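Local coordinates for protein chinitase A (Streptomyces coelicolor, PDB 3EBV) that probably hydrolyses chitin internally as an endochitinase, this chain being the glycoside hydrolase family 18 domain of a longer protein, at residues Y128-L133 / A166-D171; A225-R228 / G233-S236; N274-A277 / W283-S286. One frame throughout, in Å; residues are numbered along the deposited sequence. Where two conformers were deposited one is given.

Contact 1: residues Y128-L133 / A166-D171; sequences YMTQAL and ALNVKD
T130 and L133 on helix 126-140 meet N168 and V169 at the end of helix 161-168. The family 18 domain is a TIM barrel, and these are two neighbouring helices of its outer layer. T130 and V169 carry about equal shares of the contact. The side chain of T130 crosses that of N168 at about a right angle. The methyl CG2 of T130 lies 3.7 Å from CB of N168, and OG1 of T130 is 3.6 Å from the same carbon. CG2 stands anti to the backbone N of T130, which also brings it to V169, with CG1 of that valine 4.1 Å away. One turn on, CD1 of L133 meets the other branch, CG2 of V169, at 4.2 Å. The two branches of V169 therefore serve two residues of the opposite helix. The backbones approach to 6.7 Å between CA of T130 and CA of N168.

V169 is the first residue to leave helical backbone angles (phi -108°, psi 26°). It turns its side chain toward helix 126-140 just where helix 161-168 stops. On the barrel side, L133 and V169 both touch L146 of strand 145-148, so the apolar part continues into the space between helices and barrel. T165, one turn before V169, is touched by M129, T130 and L133. The hydroxyl of T130 is tied to its own helix, through a hydrogen bond to the carbonyl of P126. R134, next after L133 on helix 126-140, reaches the end of helix 161-168: its NH2 is hydrogen-bonded to O of N168 and forms a salt bridge with OD1 of D171.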
# COMPACT_ATOMS: atom_id res chain seq x y z
N TYR A 128 19.22 6.36 -2.92
CA TYR A 128 19.23 6.59 -1.46
C TYR A 128 18.11 5.84 -0.73
O TYR A 128 18.29 5.38 0.39
CB TYR A 128 19.36 8.08 -1.09
CG TYR A 128 20.68 8.55 -1.66
CD1 TYR A 128 21.86 8.15 -1.05
CD2 TYR A 128 20.75 9.25 -2.86
CE1 TYR A 128 23.07 8.50 -1.61
CE2 TYR A 128 21.99 9.60 -3.44
CZ TYR A 128 23.14 9.18 -2.78
OH TYR A 128 24.39 9.44 -3.30
N MSE A 129 16.98 5.64 -1.42
CA MSE A 129 15.96 4.83 -0.77
C MSE A 129 16.37 3.35 -0.65
O MSE A 129 16.03 2.65 0.32
CB MSE A 129 14.61 4.92 -1.52
CG MSE A 129 13.45 4.15 -0.82
SE MSE A 129 13.14 4.65 1.10
CE MSE A 129 12.17 6.34 0.83
N THR A 130 17.14 2.83 -1.64
CA THR A 130 17.62 1.45 -1.52
C THR A 130 18.58 1.36 -0.30
O THR A 130 18.44 0.45 0.51
CB THR A 130 18.35 0.98 -2.82
OG1 THR A 130 17.39 1.02 -3.92
CG2 THR A 130 18.90 -0.43 -2.66
N GLN A 131 19.48 2.34 -0.20
CA GLN A 131 20.40 2.34 0.94
C GLN A 131 19.61 2.41 2.26
O GLN A 131 19.90 1.65 3.20
CB GLN A 131 21.31 3.53 0.83
CG GLN A 131 22.30 3.64 2.04
CD GLN A 131 23.22 4.84 1.93
OE1 GLN A 131 23.50 5.37 0.85
NE2 GLN A 131 23.74 5.26 3.11
N ALA A 132 18.61 3.29 2.29
CA ALA A 132 17.79 3.47 3.51
C ALA A 132 17.08 2.17 3.90
O ALA A 132 17.04 1.77 5.07
CB ALA A 132 16.79 4.60 3.33
N LEU A 133 16.49 1.52 2.91
CA LEU A 133 15.74 0.30 3.19
C LEU A 133 16.65 -0.86 3.66
O LEU A 133 16.24 -1.68 4.49
CB LEU A 133 14.86 -0.13 1.98
CG LEU A 133 13.69 0.83 1.74
CD1 LEU A 133 13.00 0.40 0.41
CD2 LEU A 133 12.68 0.85 2.89
N ALA A 166 12.08 -1.15 -5.88
CA ALA A 166 11.43 -2.41 -5.61
C ALA A 166 12.28 -3.62 -6.07
O ALA A 166 12.45 -4.61 -5.34
CB ALA A 166 10.04 -2.41 -6.30
N LEU A 167 12.84 -3.52 -7.30
CA LEU A 167 13.70 -4.59 -7.80
C LEU A 167 14.98 -4.71 -6.94
O LEU A 167 15.39 -5.84 -6.63
CB LEU A 167 14.06 -4.33 -9.26
CG LEU A 167 12.86 -4.52 -10.23
CD1 LEU A 167 13.26 -3.92 -11.58
CD2 LEU A 167 12.45 -6.02 -10.32
N ASN A 168 15.54 -3.56 -6.55
CA ASN A 168 16.81 -3.60 -5.78
C ASN A 168 16.60 -4.31 -4.47
O ASN A 168 17.51 -4.99 -3.97
CB ASN A 168 17.29 -2.19 -5.49
CG ASN A 168 17.83 -1.47 -6.72
OD1 ASN A 168 18.02 -2.10 -7.80
ND2 ASN A 168 18.11 -0.17 -6.58
N VAL A 169 15.40 -4.14 -3.89
CA VAL A 169 15.09 -4.76 -2.58
C VAL A 169 14.12 -5.93 -2.66
O VAL A 169 13.43 -6.28 -1.69
CB VAL A 169 14.66 -3.71 -1.50
CG1 VAL A 169 15.66 -2.56 -1.43
CG2 VAL A 169 13.24 -3.14 -1.84
N LYS A 170 14.07 -6.60 -3.82
CA LYS A 170 13.07 -7.63 -4.05
C LYS A 170 13.05 -8.72 -2.98
O LYS A 170 12.01 -9.23 -2.60
CB LYS A 170 13.29 -8.24 -5.44
CG LYS A 170 12.31 -9.34 -5.77
CD LYS A 170 12.53 -9.89 -7.16
CE LYS A 170 11.38 -10.86 -7.53
NZ LYS A 170 11.73 -11.68 -8.77
N ASP A 171 14.25 -9.08 -2.49
CA ASP A 171 14.33 -10.17 -1.49
C ASP A 171 13.78 -9.79 -0.10
O ASP A 171 13.59 -10.69 0.73
CB ASP A 171 15.79 -10.59 -1.35
CG ASP A 171 16.67 -9.40 -1.05
OD1 ASP A 171 16.86 -8.55 -1.94
OD2 ASP A 171 17.14 -9.27 0.08

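Contact 2: residues A225-R228 / G233-S236; sequences ASTR and GYVS
The backbones come closest at T227 and Y234, with 5.6 Å between CA of T227 and CA of Y234, and no hydrogen bond joins the two segments. The loop connects strand 219-224 to helix 237-249, at the C-terminal end of a barrel strand. In TIM-barrel enzymes that end carries the active site.

The side chain of Y234 does most of the touching. CG is anti to the backbone N (chi1 172°), and the ring is laid alongside the chain from A225 to T227. The backbone N of T227 stands over one face, 3.8 Å above the ring plane and offset toward the rim. Atom C of S226 approaches obliquely, 3.4 Å from CD1 of Y234. The carbonyl oxygen of A225 lies 3.6 Å from CE1 of Y234, also obliquely. At the other edge of the contact, the methyl CG2 of T227 meets CD2 of Y234 at 3.6 Å.

The strip under the ring has its own support. OG of S226 accepts from the backbone N of R228 at 3.1 Å, an ST turn with a bent N-H...O angle of 136°. A225 is also held by backbone hydrogen bonds to W271. An alanine in place of Y234 would probably leave the S226-T227 peptide without its aromatic cover and CG2 of T227 without its partner across the contact.

Backbone amide against aromatic ring is the main chemistry here. Close fit holds the two sides, and no polar bond across the contact fixes the turn of the ring.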
# COMPACT_ATOMS: atom_id res chain seq x y z
N ALA A 225 -11.71 3.14 -1.99
CA ALA A 225 -12.78 2.35 -1.37
C ALA A 225 -14.19 2.72 -1.88
O ALA A 225 -15.12 1.92 -1.76
CB ALA A 225 -12.75 2.50 0.16
N SER A 226 -14.32 3.96 -2.31
CA SER A 226 -15.61 4.54 -2.73
C SER A 226 -15.32 5.75 -3.62
O SER A 226 -14.17 6.17 -3.76
CB SER A 226 -16.38 5.03 -1.48
OG SER A 226 -15.81 6.24 -0.99
N THR A 227 -16.37 6.34 -4.23
CA THR A 227 -16.15 7.55 -5.04
C THR A 227 -15.74 8.75 -4.19
O THR A 227 -15.20 9.75 -4.72
CB THR A 227 -17.41 7.96 -5.87
OG1 THR A 227 -18.51 8.03 -4.98
CG2 THR A 227 -17.67 6.91 -6.97
N ARG A 228 -15.95 8.64 -2.87
CA ARG A 228 -15.54 9.75 -1.95
C ARG A 228 -14.04 9.73 -1.65
O ARG A 228 -13.47 10.71 -1.18
CB ARG A 228 -16.36 9.75 -0.67
CG ARG A 228 -17.85 9.98 -0.91
CD ARG A 228 -18.58 10.09 0.43
NE ARG A 228 -20.01 9.90 0.25
CZ ARG A 228 -20.87 10.87 -0.05
NH1 ARG A 228 -20.45 12.13 -0.17
NH2 ARG A 228 -22.16 10.59 -0.21
N GLY A 233 -10.90 7.08 -10.61
CA GLY A 233 -10.38 5.71 -10.57
C GLY A 233 -11.15 4.72 -9.71
O GLY A 233 -10.81 3.51 -9.70
N TYR A 234 -12.18 5.16 -8.98
CA TYR A 234 -13.02 4.18 -8.28
C TYR A 234 -13.60 3.17 -9.27
O TYR A 234 -14.09 3.58 -10.34
CB TYR A 234 -14.18 4.86 -7.54
CG TYR A 234 -15.14 3.86 -6.97
CD1 TYR A 234 -14.84 3.15 -5.82
CD2 TYR A 234 -16.36 3.60 -7.63
CE1 TYR A 234 -15.72 2.16 -5.32
CE2 TYR A 234 -17.24 2.65 -7.14
CZ TYR A 234 -16.92 1.94 -5.99
OH TYR A 234 -17.82 0.99 -5.53
N VAL A 235 -13.59 1.89 -8.89
CA VAL A 235 -14.36 0.87 -9.63
C VAL A 235 -15.20 0.05 -8.65
O VAL A 235 -14.87 -0.10 -7.47
CB VAL A 235 -13.45 -0.08 -10.44
CG1 VAL A 235 -12.68 0.68 -11.51
CG2 VAL A 235 -12.50 -0.90 -9.51
N SER A 236 -16.31 -0.51 -9.14
CA SER A 236 -17.09 -1.42 -8.31
C SER A 236 -16.22 -2.58 -7.84
O SER A 236 -15.29 -3.00 -8.56
CB SER A 236 -18.31 -1.95 -9.06
OG SER A 236 -17.91 -2.76 -10.15

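Contact 3: residues N274-A277 / W283-S286; sequences NWDA and WSNS
D276 extends its carboxylate over the first turn of helix 282-292 and meets S284 with both oxygens. OD2 of D276 accepts from OG of S284 at 2.6 Å, using its syn lone pair. OD1 of D276 accepts from the backbone N of S284 at 3.2 Å. That bond is nearly straight, with an N-H...O angle of 167°, but the donor sits 33° out of the carboxylate plane, on the syn side. One serine thus takes hold of both oxygens and limits rotation of the carboxylate. The torsions explain the fit. CG of D276 is anti to its backbone N (chi1 -178°), which carries the group toward helix 282-292. OG of S284 lies between its own N and carbonyl carbon, so hydroxyl and amide can face the same partner.

W283 joins from the same helix turn. Its CB is 3.5 Å from OD1 of D276. A water spans the rest, bonded to OD1 of D276 at 2.7 Å and accepting from the backbone N of W283 at 2.9 Å. OD2 has a further partner, the hydroxyl of Y30. Several hydrogen bonds thus meet the buried carboxylate, which is probably charged. It also lies at the N-terminal end of a helix, whose first-turn amides would probably stabilise the carboxylate form.

The indole of W283 leads away from D276. It packs on V240 of helix 237-249, on A268 and T270 of strand 267-271, and on V7 of strand 6-12. Those two strands are the last and first of the barrel. Helix 282-292 thus packs by W283 on the first and last strands, where the TIM barrel closes, and D276 ties the short helix 273-278 to its start.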
# COMPACT_ATOMS: atom_id res chain seq x y z
N ASN A 274 -11.44 4.01 6.43
CA ASN A 274 -12.45 5.01 6.90
C ASN A 274 -13.48 5.26 5.84
O ASN A 274 -14.70 5.29 6.12
CB ASN A 274 -11.72 6.30 7.30
CG ASN A 274 -10.61 6.03 8.29
OD1 ASN A 274 -9.48 5.64 7.92
ND2 ASN A 274 -10.90 6.26 9.58
N TRP A 275 -13.03 5.45 4.59
CA TRP A 275 -13.99 5.64 3.51
C TRP A 275 -14.77 4.34 3.26
O TRP A 275 -15.97 4.39 2.95
CB TRP A 275 -13.31 6.11 2.23
CG TRP A 275 -12.82 7.52 2.27
CD1 TRP A 275 -11.55 7.95 2.08
CD2 TRP A 275 -13.61 8.70 2.50
NE1 TRP A 275 -11.47 9.33 2.15
CE2 TRP A 275 -12.73 9.81 2.43
CE3 TRP A 275 -14.99 8.92 2.72
CZ2 TRP A 275 -13.17 11.15 2.61
CZ3 TRP A 275 -15.42 10.26 2.93
CH2 TRP A 275 -14.51 11.35 2.85
N ASP A 276 -14.13 3.18 3.44
CA ASP A 276 -14.86 1.89 3.30
C ASP A 276 -16.05 1.86 4.30
O ASP A 276 -17.17 1.51 3.93
CB ASP A 276 -13.83 0.76 3.53
CG ASP A 276 -14.37 -0.68 3.37
OD1 ASP A 276 -15.22 -0.95 2.48
OD2 ASP A 276 -13.85 -1.51 4.17
N ALA A 277 -15.78 2.29 5.53
CA ALA A 277 -16.80 2.29 6.61
C ALA A 277 -17.93 3.27 6.28
O ALA A 277 -19.12 2.93 6.48
CB ALA A 277 -16.17 2.66 7.93
N TRP A 283 -16.90 -2.43 -0.03
CA TRP A 283 -15.67 -2.79 -0.78
C TRP A 283 -14.96 -3.93 -0.07
O TRP A 283 -14.64 -4.97 -0.70
CB TRP A 283 -14.78 -1.55 -0.94
CG TRP A 283 -13.65 -1.68 -1.94
CD1 TRP A 283 -13.65 -1.20 -3.22
CD2 TRP A 283 -12.37 -2.29 -1.72
NE1 TRP A 283 -12.43 -1.49 -3.84
CE2 TRP A 283 -11.63 -2.17 -2.95
CE3 TRP A 283 -11.78 -2.97 -0.64
CZ2 TRP A 283 -10.32 -2.67 -3.08
CZ3 TRP A 283 -10.48 -3.45 -0.76
CH2 TRP A 283 -9.77 -3.33 -2.00
N SER A 284 -14.65 -3.80 1.23
CA SER A 284 -13.92 -4.87 1.90
C SER A 284 -14.75 -6.17 2.00
O SER A 284 -14.17 -7.28 1.96
CB SER A 284 -13.37 -4.45 3.26
OG SER A 284 -14.42 -4.03 4.14
N ASN A 285 -16.08 -6.05 2.13
CA ASN A 285 -16.90 -7.27 2.17
C ASN A 285 -16.69 -8.07 0.88
O ASN A 285 -16.49 -9.28 0.93
CB ASN A 285 -18.38 -6.95 2.34
CG ASN A 285 -18.76 -6.69 3.79
OD1 ASN A 285 -17.98 -6.96 4.70
ND2 ASN A 285 -19.99 -6.23 3.99
N SER A 286 -16.75 -7.40 -0.27
CA SER A 286 -16.77 -8.14 -1.56
C SER A 286 -15.34 -8.49 -1.97
O SER A 286 -15.06 -9.65 -2.30
CB SER A 286 -17.44 -7.32 -2.62
OG SER A 286 -17.16 -7.89 -3.91
O HOH W 1 -17.10 0.27 0.97

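In the fold
Contact 3 is buried, while contacts 1 and 2 are partly so. Contacts 2 and 3 lie on the same side of the chain's centre, with their own centres about 10 Å apart, and they touch: O of A225 is 3.6 Å from CB of W283. Together they bring the loop after strand 219-224 against the helices after strand 267-271. Contact 1 is on the opposite side of the chain's centre, its centre about 31 Å from the centre of either of the others, and joins two outer helices. The chemistry follows the place. Contact 1 is mainly aliphatic, contact 2 sets a ring on backbone, and contact 3 binds a buried carboxylate through hydrogen bonds.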